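Local coordinates for teichoic acid biosynthesis protein F (Staphylococcus epidermidis, PDB 3L7I) that belongs to the teichoic acid biosynthesis proteins, its modelled part having a two-domain glycosyltransferase-like fold of the GT-B type, at residues Tyr365-Lys370 and Tyr509-Val514. Sequence-based numbering, arbitrary orientation.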
loop_
_atom_site.group_PDB
_atom_site.type_symbol
_atom_site.label_atom_id
_atom_site.label_comp_id
_atom_site.label_asym_id
_atom_site.label_seq_id
_atom_site.Cartn_x
_atom_site.Cartn_y
_atom_site.Cartn_z
ATOM N N TYR A 365 42.908 -0.730 8.223
ATOM C CA TYR A 365 43.211 -1.356 9.487
ATOM C C TYR A 365 44.344 -0.527 10.059
ATOM O O TYR A 365 45.473 -0.636 9.605
ATOM C CB TYR A 365 43.629 -2.804 9.290
ATOM C CG TYR A 365 44.199 -3.418 10.538
ATOM C CD1 TYR A 365 43.380 -3.731 11.623
ATOM C CD2 TYR A 365 45.568 -3.661 10.649
ATOM C CE1 TYR A 365 43.907 -4.278 12.783
ATOM C CE2 TYR A 365 46.108 -4.202 11.796
ATOM C CZ TYR A 365 45.277 -4.514 12.864
ATOM O OH TYR A 365 45.830 -5.075 14.001
ATOM N N SER A 366 44.044 0.333 11.024
ATOM C CA SER A 366 45.028 1.312 11.479
ATOM C C SER A 366 44.612 2.086 12.728
ATOM O O SER A 366 43.574 1.815 13.348
ATOM C CB SER A 366 45.331 2.325 10.365
ATOM O OG SER A 366 44.242 3.231 10.155
ATOM N N ASP A 367 45.451 3.058 13.078
ATOM C CA ASP A 367 45.190 4.006 14.156
ATOM C C ASP A 367 44.905 3.351 15.489
ATOM O O ASP A 367 45.255 2.209 15.724
ATOM C CB ASP A 367 44.067 4.989 13.804
ATOM C CG ASP A 367 44.282 6.371 14.447
ATOM O OD1 ASP A 367 43.524 6.725 15.396
ATOM O OD2 ASP A 367 45.231 7.089 14.022
ATOM N N SER A 368 44.259 4.106 16.358
ATOM C CA SER A 368 44.026 3.687 17.718
ATOM C C SER A 368 43.149 2.440 17.850
ATOM O O SER A 368 43.354 1.641 18.760
ATOM C CB SER A 368 43.446 4.846 18.518
ATOM O OG SER A 368 44.484 5.629 19.055
ATOM N N PRO A 369 42.153 2.273 16.965
ATOM C CA PRO A 369 41.437 0.992 17.011
ATOM C C PRO A 369 42.373 -0.206 16.776
ATOM O O PRO A 369 42.194 -1.271 17.400
ATOM C CB PRO A 369 40.433 1.115 15.869
ATOM C CG PRO A 369 40.166 2.576 15.803
ATOM C CD PRO A 369 41.493 3.240 16.078
ATOM N N LYS A 370 43.352 -0.028 15.886
ATOM C CA LYS A 370 44.256 -1.109 15.555
ATOM C C LYS A 370 44.974 -1.595 16.823
ATOM O O LYS A 370 45.004 -2.806 17.106
ATOM C CB LYS A 370 45.240 -0.693 14.452
ATOM C CG LYS A 370 46.589 -1.471 14.460
ATOM C CD LYS A 370 47.376 -1.278 13.162
ATOM C CE LYS A 370 48.882 -1.520 13.337
ATOM N NZ LYS A 370 49.590 -1.710 12.016
ATOM N N TYR A 509 46.551 8.538 23.347
ATOM C CA TYR A 509 46.137 7.738 22.193
ATOM C C TYR A 509 46.784 6.357 22.159
ATOM O O TYR A 509 48.004 6.213 22.289
ATOM C CB TYR A 509 46.409 8.492 20.896
ATOM C CG TYR A 509 45.429 9.593 20.658
ATOM C CD1 TYR A 509 44.073 9.324 20.675
ATOM C CD2 TYR A 509 45.842 10.897 20.415
ATOM C CE1 TYR A 509 43.144 10.306 20.466
ATOM C CE2 TYR A 509 44.910 11.902 20.199
ATOM C CZ TYR A 509 43.554 11.593 20.230
ATOM O OH TYR A 509 42.569 12.540 20.031
ATOM N N PRO A 510 45.956 5.324 22.003
ATOM C CA PRO A 510 46.532 3.986 21.880
ATOM C C PRO A 510 47.551 3.940 20.745
ATOM O O PRO A 510 48.558 3.231 20.845
ATOM C CB PRO A 510 45.305 3.126 21.559
ATOM C CG PRO A 510 44.213 3.801 22.306
ATOM C CD PRO A 510 44.495 5.286 22.157
ATOM N N ARG A 511 47.286 4.705 19.684
ATOM C CA ARG A 511 48.117 4.715 18.485
ATOM C C ARG A 511 49.466 5.317 18.801
ATOM O O ARG A 511 50.420 5.160 18.031
ATOM C CB ARG A 511 47.466 5.576 17.417
ATOM C CG ARG A 511 47.127 6.942 17.943
ATOM C CD ARG A 511 47.566 8.038 17.023
ATOM N NE ARG A 511 46.417 8.603 16.336
ATOM C CZ ARG A 511 46.269 9.903 16.069
ATOM N NH1 ARG A 511 45.169 10.329 15.438
ATOM N NH2 ARG A 511 47.212 10.773 16.435
ATOM N N ASN A 512 49.527 6.028 19.925
ATOM C CA ASN A 512 50.745 6.697 20.359
ATOM C C ASN A 512 51.609 5.810 21.254
ATOM O O ASN A 512 52.780 6.114 21.477
ATOM C CB ASN A 512 50.422 8.022 21.063
ATOM C CG ASN A 512 50.071 9.152 20.087
ATOM O OD1 ASN A 512 50.288 9.041 18.884
ATOM N ND2 ASN A 512 49.522 10.252 20.622
ATOM N N ASP A 513 51.033 4.707 21.735
ATOM C CA ASP A 513 51.715 3.777 22.640
ATOM C C ASP A 513 53.152 3.504 22.189
ATOM O O ASP A 513 54.109 3.717 22.953
ATOM C CB ASP A 513 50.945 2.448 22.756
ATOM C CG ASP A 513 49.764 2.505 23.754
ATOM O OD1 ASP A 513 49.602 3.534 24.458
ATOM O OD2 ASP A 513 49.001 1.500 23.831
ATOM N N VAL A 514 53.300 3.042 20.946
ATOM C CA VAL A 514 54.616 2.724 20.375
ATOM C C VAL A 514 55.644 3.867 20.491
ATOM O O VAL A 514 56.842 3.608 20.577
ATOM C CB VAL A 514 54.515 2.297 18.875
ATOM C CG1 VAL A 514 54.430 0.795 18.719
ATOM C CG2 VAL A 514 53.344 2.975 18.223
#
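The first turn of helix 367-379 meets the helically coiled turn that leads from Tyr509 into helix 513-517, the two backbones coming nearest at Ser368 and Arg511, whose CA atoms are 4.3 Å apart. Ser368 makes the central link: its OG accepts the backbone N-H of Arg511 (OG to N 3.0 Å, 147° at the hydrogen). The same hydroxyl lies against the Pro510 ring near CD, while Arg511 CB and CG close in beside it. Arg511 CG occupies the crowded position between the backbone N and the carbonyl carbon, and bends at chi2 and chi3 bring the side chain alongside Asp367, both pointing the same way. There Asp367 OD2 forms a salt bridge with Arg511 NE at 3.0 Å; the hydrogen bond within it is weak, and the carboxylate and guanidinium planes stand 76° apart. Asp367 OD1 takes the backbone N-H of Ser368 almost straight (172°), from above the carboxylate plane, which would help fix the acid. The stronger partner of the guanidinium is Asp629, salt-bridged to NH2, so the group is shared by two acids, which probably stabilise its charge. Within the GT-B-like fold, this buried contact joins the helix following strand 354-358 to the turn beyond edge strand 504-506, with helix 706-721 packing against Pro510.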